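PDB 2GLF: probable M18-family aminopeptidase 1 from Thermotoga maritima, which probably removes amino acids from the N-terminus of peptides as a metal-dependent exopeptidase of the M18 family. Local coordinates for the interface of chains A and B. Coordinates in Å, arbitrary orientation; residue numbers count along the deposited sequence, not the author numbering. Chains: chain A/B, Probable M18-family aminopeptidase 1.

Contact 1: the interface of chains A and B. Residues chain A 163-164, 166, 169, 178; chain B 121, 123, 125, 425.
B:Lys123 is a worked example of a lysine shared among several oxygens, its side chain reaching across the interface toward the loop of chain A that carries A:Asp163 and A:Leu164. From CB the chain leaves with CG anti to the carbonyl carbon, beside the backbone N (chi1 -90°), and then runs extended to the tip. CG passes the ring of A:Pro166, CD runs by the carboxylate of A:Asp163, and CE packs 3.7 Å from A:Pro166 CA. The ammonium NZ ends among oxygens of both chains. B:Lys123 NZ donates to the backbone carbonyl A:Leu164 O at 3.2 Å, in the carbonyl plane and with a C=O...N angle of 156°. It also pairs tip to tip with A:Asp163, as salt bridge and hydrogen bond, meeting OD2 from above the carboxylate plane. Within its own chain B:Lys123 NZ donates to the phenol oxygen B:Tyr125 OH at 2.8 Å. The poorly ordered A:Asp169 crosses at about a right angle and adds a weak bond through OD2.

A:Asp163 OD2 is gripped twice, for B:Tyr125 OH reaches its syn lone pair at 2.7 Å, the phenol ring turned 50° from the carboxylate. The other oxygen, OD1, takes the backbone N of A:Leu164 in a bent bond (118° at the hydrogen) from above the carboxylate plane, which may only loosely restrain its rotation. A:Lys178 NZ stands 4.3 Å from B:Lys123 NZ; its salt bridge to A:Asp169 OD2, together with the charge of A:Asp163, would probably ease this like-charge proximity.

Beside the charged cluster, A:Pro166 CG lies 3.7 Å from B:His425 ND1. That nitrogen donates to B:Gly121 O, which probably orients the imidazole as a manganese ligand. The site thus joins chain A's loop and 3-10 helix 166-168 to chain B's turn around 3-10 helix 124-127, at the margin of B's metal centre.

Contact 2: the interface of chains A and B. Residues chain A 6, 8-9, 241, 349; chain B 190-192.
A:Trp8, in 3-10 helix 7-9 of chain A's N-terminal segment, and B:Ile191 form the tight part of this contact, the isoleucine crossing the indole at about a right angle. It presents its longer branch to one face of the indole. B:Ile191 CG1 lies over the five-membered ring of A:Trp8, 3.3 Å from its centroid, and CD1 over the six-membered ring, both as CH-pi contacts. With CG1 anti to the carbonyl carbon (chi1 -77°) and CD1 anti to CA (chi2 -178°), the branch spans both rings. The CB of A:Ser241 touches the same two carbons, so the aliphatic arm is flanked by the serine at about a right angle to the indole.

B:Pro192 continues the apolar surface. CG and CD of its ring meet the amide group of A:Asn6 tip to tip, B:Pro192 CG lying 3.7 Å from A:Asn6 CG. That amide is steadied from within its own chain: A:Trp8 N donates to A:Asn6 OD1 at 2.9 Å, in the carbonyl plane and on a lone pair. A:Tyr349 backs the arrangement, with A:Asn6 CB above one face of its ring, toward the rim.

The polar side is looser. A:His9 NE2 donates to the backbone oxygen B:Pro192 O at 3.0 Å, but the bond is bent, 141° at the hydrogen, and comes from above the carbonyl plane. At the opposite flank A:Ser241 OG and B:Thr190 OG1 are hydrogen-bonded hydroxyls 2.8 Å apart, their donor and acceptor roles undecided. A water adds an indirect link beside this direct bond. Water 1 lies in the plane of the indole, at its edge, its O 2.8 Å from A:Trp8 NE1, and the same water O also lies 3.1 Å from the threonine hydroxyl B:Thr190 OG1.

Contact 1: the interface of chains A and B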
loop_
_atom_site.group_PDB
_atom_site.type_symbol
_atom_site.label_atom_id
_atom_site.label_comp_id
_atom_site.label_asym_id
_atom_site.label_seq_id
_atom_site.Cartn_x
_atom_site.Cartn_y
_atom_site.Cartn_z
ATOM N N ASP A 163 2.793 -19.729 26.986
ATOM C CA ASP A 163 2.400 -18.836 25.908
ATOM C C ASP A 163 1.252 -17.968 26.391
ATOM O O ASP A 163 0.468 -18.405 27.224
ATOM C CB ASP A 163 1.975 -19.643 24.681
ATOM C CG ASP A 163 1.592 -18.762 23.513
ATOM O OD1 ASP A 163 2.087 -17.618 23.446
ATOM O OD2 ASP A 163 0.809 -19.213 22.653
ATOM N N LEU A 164 1.165 -16.742 25.876
ATOM C CA LEU A 164 0.113 -15.797 26.261
ATOM C C LEU A 164 -1.254 -16.353 25.907
ATOM O O LEU A 164 -1.440 -16.870 24.806
ATOM C CB LEU A 164 0.323 -14.465 25.541
ATOM C CG LEU A 164 -0.608 -13.294 25.855
ATOM C CD1 LEU A 164 -0.568 -12.975 27.329
ATOM C CD2 LEU A 164 -0.175 -12.077 25.054
ATOM N N PRO A 166 -4.890 -16.807 24.521
ATOM C CA PRO A 166 -5.490 -16.241 23.312
ATOM C C PRO A 166 -6.400 -15.031 23.504
ATOM O O PRO A 166 -6.445 -14.143 22.654
ATOM C CB PRO A 166 -6.219 -17.436 22.702
ATOM C CG PRO A 166 -6.595 -18.257 23.899
ATOM C CD PRO A 166 -5.338 -18.198 24.729
ATOM N N ASP A 169 -4.317 -11.961 23.381
ATOM C CA ASP A 169 -3.362 -11.916 22.273
ATOM C C ASP A 169 -4.111 -11.316 21.089
ATOM O O ASP A 169 -4.762 -12.031 20.327
ATOM C CB ASP A 169 -2.881 -13.333 21.940
ATOM C CG ASP A 169 -1.571 -13.344 21.175
ATOM O OD1 ASP A 169 -1.524 -12.783 20.063
ATOM O OD2 ASP A 169 -0.589 -13.920 21.691
ATOM N N LYS A 178 5.941 -11.656 16.112
ATOM C CA LYS A 178 5.123 -12.449 17.020
ATOM C C LYS A 178 5.983 -13.173 18.051
ATOM O O LYS A 178 6.051 -12.765 19.211
ATOM C CB LYS A 178 4.301 -13.470 16.217
ATOM C CG LYS A 178 3.278 -14.267 17.016
ATOM C CD LYS A 178 2.215 -13.358 17.615
ATOM C CE LYS A 178 1.061 -14.164 18.171
ATOM N NZ LYS A 178 1.543 -15.251 19.069
ATOM N N GLY B 121 -11.937 -21.913 22.087
ATOM C CA GLY B 121 -10.888 -20.981 21.719
ATOM C C GLY B 121 -9.487 -21.535 21.789
ATOM O O GLY B 121 -8.672 -21.117 22.600
ATOM N N LYS B 123 -5.639 -22.575 20.134
ATOM C CA LYS B 123 -4.584 -21.849 19.432
ATOM C C LYS B 123 -3.966 -22.916 18.538
ATOM O O LYS B 123 -3.114 -23.685 18.980
ATOM C CB LYS B 123 -3.521 -21.310 20.384
ATOM C CG LYS B 123 -3.791 -19.913 20.904
ATOM C CD LYS B 123 -2.490 -19.256 21.334
ATOM C CE LYS B 123 -2.633 -17.744 21.437
ATOM N NZ LYS B 123 -1.325 -17.048 21.647
ATOM N N TYR B 125 -1.552 -23.513 16.469
ATOM C CA TYR B 125 -0.153 -23.910 16.535
ATOM C C TYR B 125 0.296 -24.677 17.770
ATOM O O TYR B 125 1.393 -25.243 17.790
ATOM C CB TYR B 125 0.763 -22.705 16.299
ATOM C CG TYR B 125 0.665 -21.597 17.311
ATOM C CD1 TYR B 125 -0.205 -20.518 17.124
ATOM C CD2 TYR B 125 1.472 -21.604 18.445
ATOM C CE1 TYR B 125 -0.257 -19.475 18.046
ATOM C CE2 TYR B 125 1.423 -20.570 19.370
ATOM C CZ TYR B 125 0.561 -19.511 19.167
ATOM O OH TYR B 125 0.532 -18.503 20.098
ATOM N N HIS B 425 -5.727 -22.133 27.957
ATOM C CA HIS B 425 -6.145 -22.695 26.677
ATOM C C HIS B 425 -5.058 -23.425 25.921
ATOM O O HIS B 425 -5.310 -23.971 24.855
ATOM C CB HIS B 425 -6.757 -21.628 25.770
ATOM C CG HIS B 425 -8.193 -21.345 26.071
ATOM N ND1 HIS B 425 -9.054 -20.799 25.144
ATOM C CD2 HIS B 425 -8.924 -21.540 27.194
ATOM C CE1 HIS B 425 -10.254 -20.672 25.683
ATOM N NE2 HIS B 425 -10.202 -21.115 26.925
#

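Contact 2: the interface of chains A and B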
loop_
_atom_site.group_PDB
_atom_site.type_symbol
_atom_site.label_atom_id
_atom_site.label_comp_id
_atom_site.label_asym_id
_atom_site.label_seq_id
_atom_site.Cartn_x
_atom_site.Cartn_y
_atom_site.Cartn_z
ATOM N N ASN A 6 7.130 -51.552 -0.139
ATOM C CA ASN A 6 6.867 -51.154 1.234
ATOM C C ASN A 6 7.592 -52.106 2.174
ATOM O O ASN A 6 7.348 -53.315 2.170
ATOM C CB ASN A 6 5.367 -51.162 1.537
ATOM C CG ASN A 6 5.044 -50.555 2.897
ATOM O OD1 ASN A 6 5.320 -51.153 3.940
ATOM N ND2 ASN A 6 4.472 -49.353 2.890
ATOM N N TRP A 8 7.223 -52.888 5.197
ATOM C CA TRP A 8 6.357 -53.762 5.995
ATOM C C TRP A 8 5.997 -55.066 5.287
ATOM O O TRP A 8 5.677 -56.060 5.941
ATOM C CB TRP A 8 5.064 -53.039 6.408
ATOM C CG TRP A 8 5.291 -51.896 7.358
ATOM C CD1 TRP A 8 5.307 -50.567 7.048
ATOM C CD2 TRP A 8 5.594 -51.984 8.757
ATOM N NE1 TRP A 8 5.604 -49.822 8.162
ATOM C CE2 TRP A 8 5.785 -50.664 9.227
ATOM C CE3 TRP A 8 5.725 -53.048 9.658
ATOM C CZ2 TRP A 8 6.101 -50.379 10.563
ATOM C CZ3 TRP A 8 6.039 -52.766 10.982
ATOM C CH2 TRP A 8 6.224 -51.438 11.422
ATOM N N HIS A 9 6.055 -55.065 3.958
ATOM C CA HIS A 9 5.735 -56.261 3.186
ATOM C C HIS A 9 6.968 -57.088 2.824
ATOM O O HIS A 9 6.867 -58.056 2.071
ATOM C CB HIS A 9 5.006 -55.877 1.902
ATOM C CG HIS A 9 3.629 -55.336 2.125
ATOM N ND1 HIS A 9 2.875 -54.787 1.111
ATOM C CD2 HIS A 9 2.863 -55.277 3.240
ATOM C CE1 HIS A 9 1.702 -54.411 1.591
ATOM N NE2 HIS A 9 1.671 -54.698 2.881
ATOM N N SER A 241 2.697 -47.945 13.773
ATOM C CA SER A 241 3.755 -48.089 12.781
ATOM C C SER A 241 4.802 -46.990 12.804
ATOM O O SER A 241 5.859 -47.124 12.183
ATOM C CB SER A 241 3.149 -48.134 11.385
ATOM O OG SER A 241 2.644 -46.859 11.035
ATOM N N TYR A 349 8.684 -46.698 2.974
ATOM C CA TYR A 349 9.077 -47.197 1.665
ATOM C C TYR A 349 10.584 -47.311 1.477
ATOM O O TYR A 349 11.095 -47.189 0.362
ATOM C CB TYR A 349 8.446 -46.348 0.554
ATOM C CG TYR A 349 7.010 -46.747 0.291
ATOM C CD1 TYR A 349 6.000 -46.452 1.209
ATOM C CD2 TYR A 349 6.675 -47.506 -0.830
ATOM C CE1 TYR A 349 4.701 -46.910 1.018
ATOM C CE2 TYR A 349 5.380 -47.967 -1.026
ATOM C CZ TYR A 349 4.401 -47.669 -0.101
ATOM O OH TYR A 349 3.126 -48.143 -0.292
ATOM N N THR B 190 -0.425 -45.333 7.857
ATOM C CA THR B 190 0.796 -45.492 7.042
ATOM C C THR B 190 1.129 -46.915 6.571
ATOM O O THR B 190 1.800 -47.071 5.547
ATOM C CB THR B 190 2.091 -44.919 7.712
ATOM O OG1 THR B 190 2.768 -45.953 8.435
ATOM C CG2 THR B 190 1.764 -43.770 8.642
ATOM N N ILE B 191 0.693 -47.946 7.296
ATOM C CA ILE B 191 0.970 -49.328 6.869
ATOM C C ILE B 191 -0.122 -49.853 5.943
ATOM O O ILE B 191 -1.258 -50.044 6.372
ATOM C CB ILE B 191 1.053 -50.320 8.049
ATOM C CG1 ILE B 191 2.391 -50.195 8.774
ATOM C CG2 ILE B 191 0.901 -51.737 7.532
ATOM C CD1 ILE B 191 2.551 -51.182 9.923
ATOM N N PRO B 192 0.209 -50.119 4.668
ATOM C CA PRO B 192 -0.785 -50.627 3.716
ATOM C C PRO B 192 -1.139 -52.082 3.972
ATOM O O PRO B 192 -0.273 -52.881 4.296
ATOM C CB PRO B 192 -0.100 -50.432 2.370
ATOM C CG PRO B 192 1.333 -50.702 2.701
ATOM C CD PRO B 192 1.520 -49.955 4.014
HETATM O O HOH W 1 5.408 -47.152 7.334
#

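The C-alpha centres of contact 1 and contact 2 lie about 37 Å apart, and the two have no residue in common. Each is part of one two-fold symmetric interface, so each has a twin with the chains exchanged. Different elements serve the two: a loop region of chain A against chain B's turn near the metal site in contact 1, and chain A's N-terminal segment against residues 190-192 of chain B in contact 2. Such wide spacing would be consistent with an extended pairing of subunits in the deposited twelve-chain assembly, though the structure alone does not show its strength; contact 1 includes the manganese-binding B:His425, at what is probably the active site.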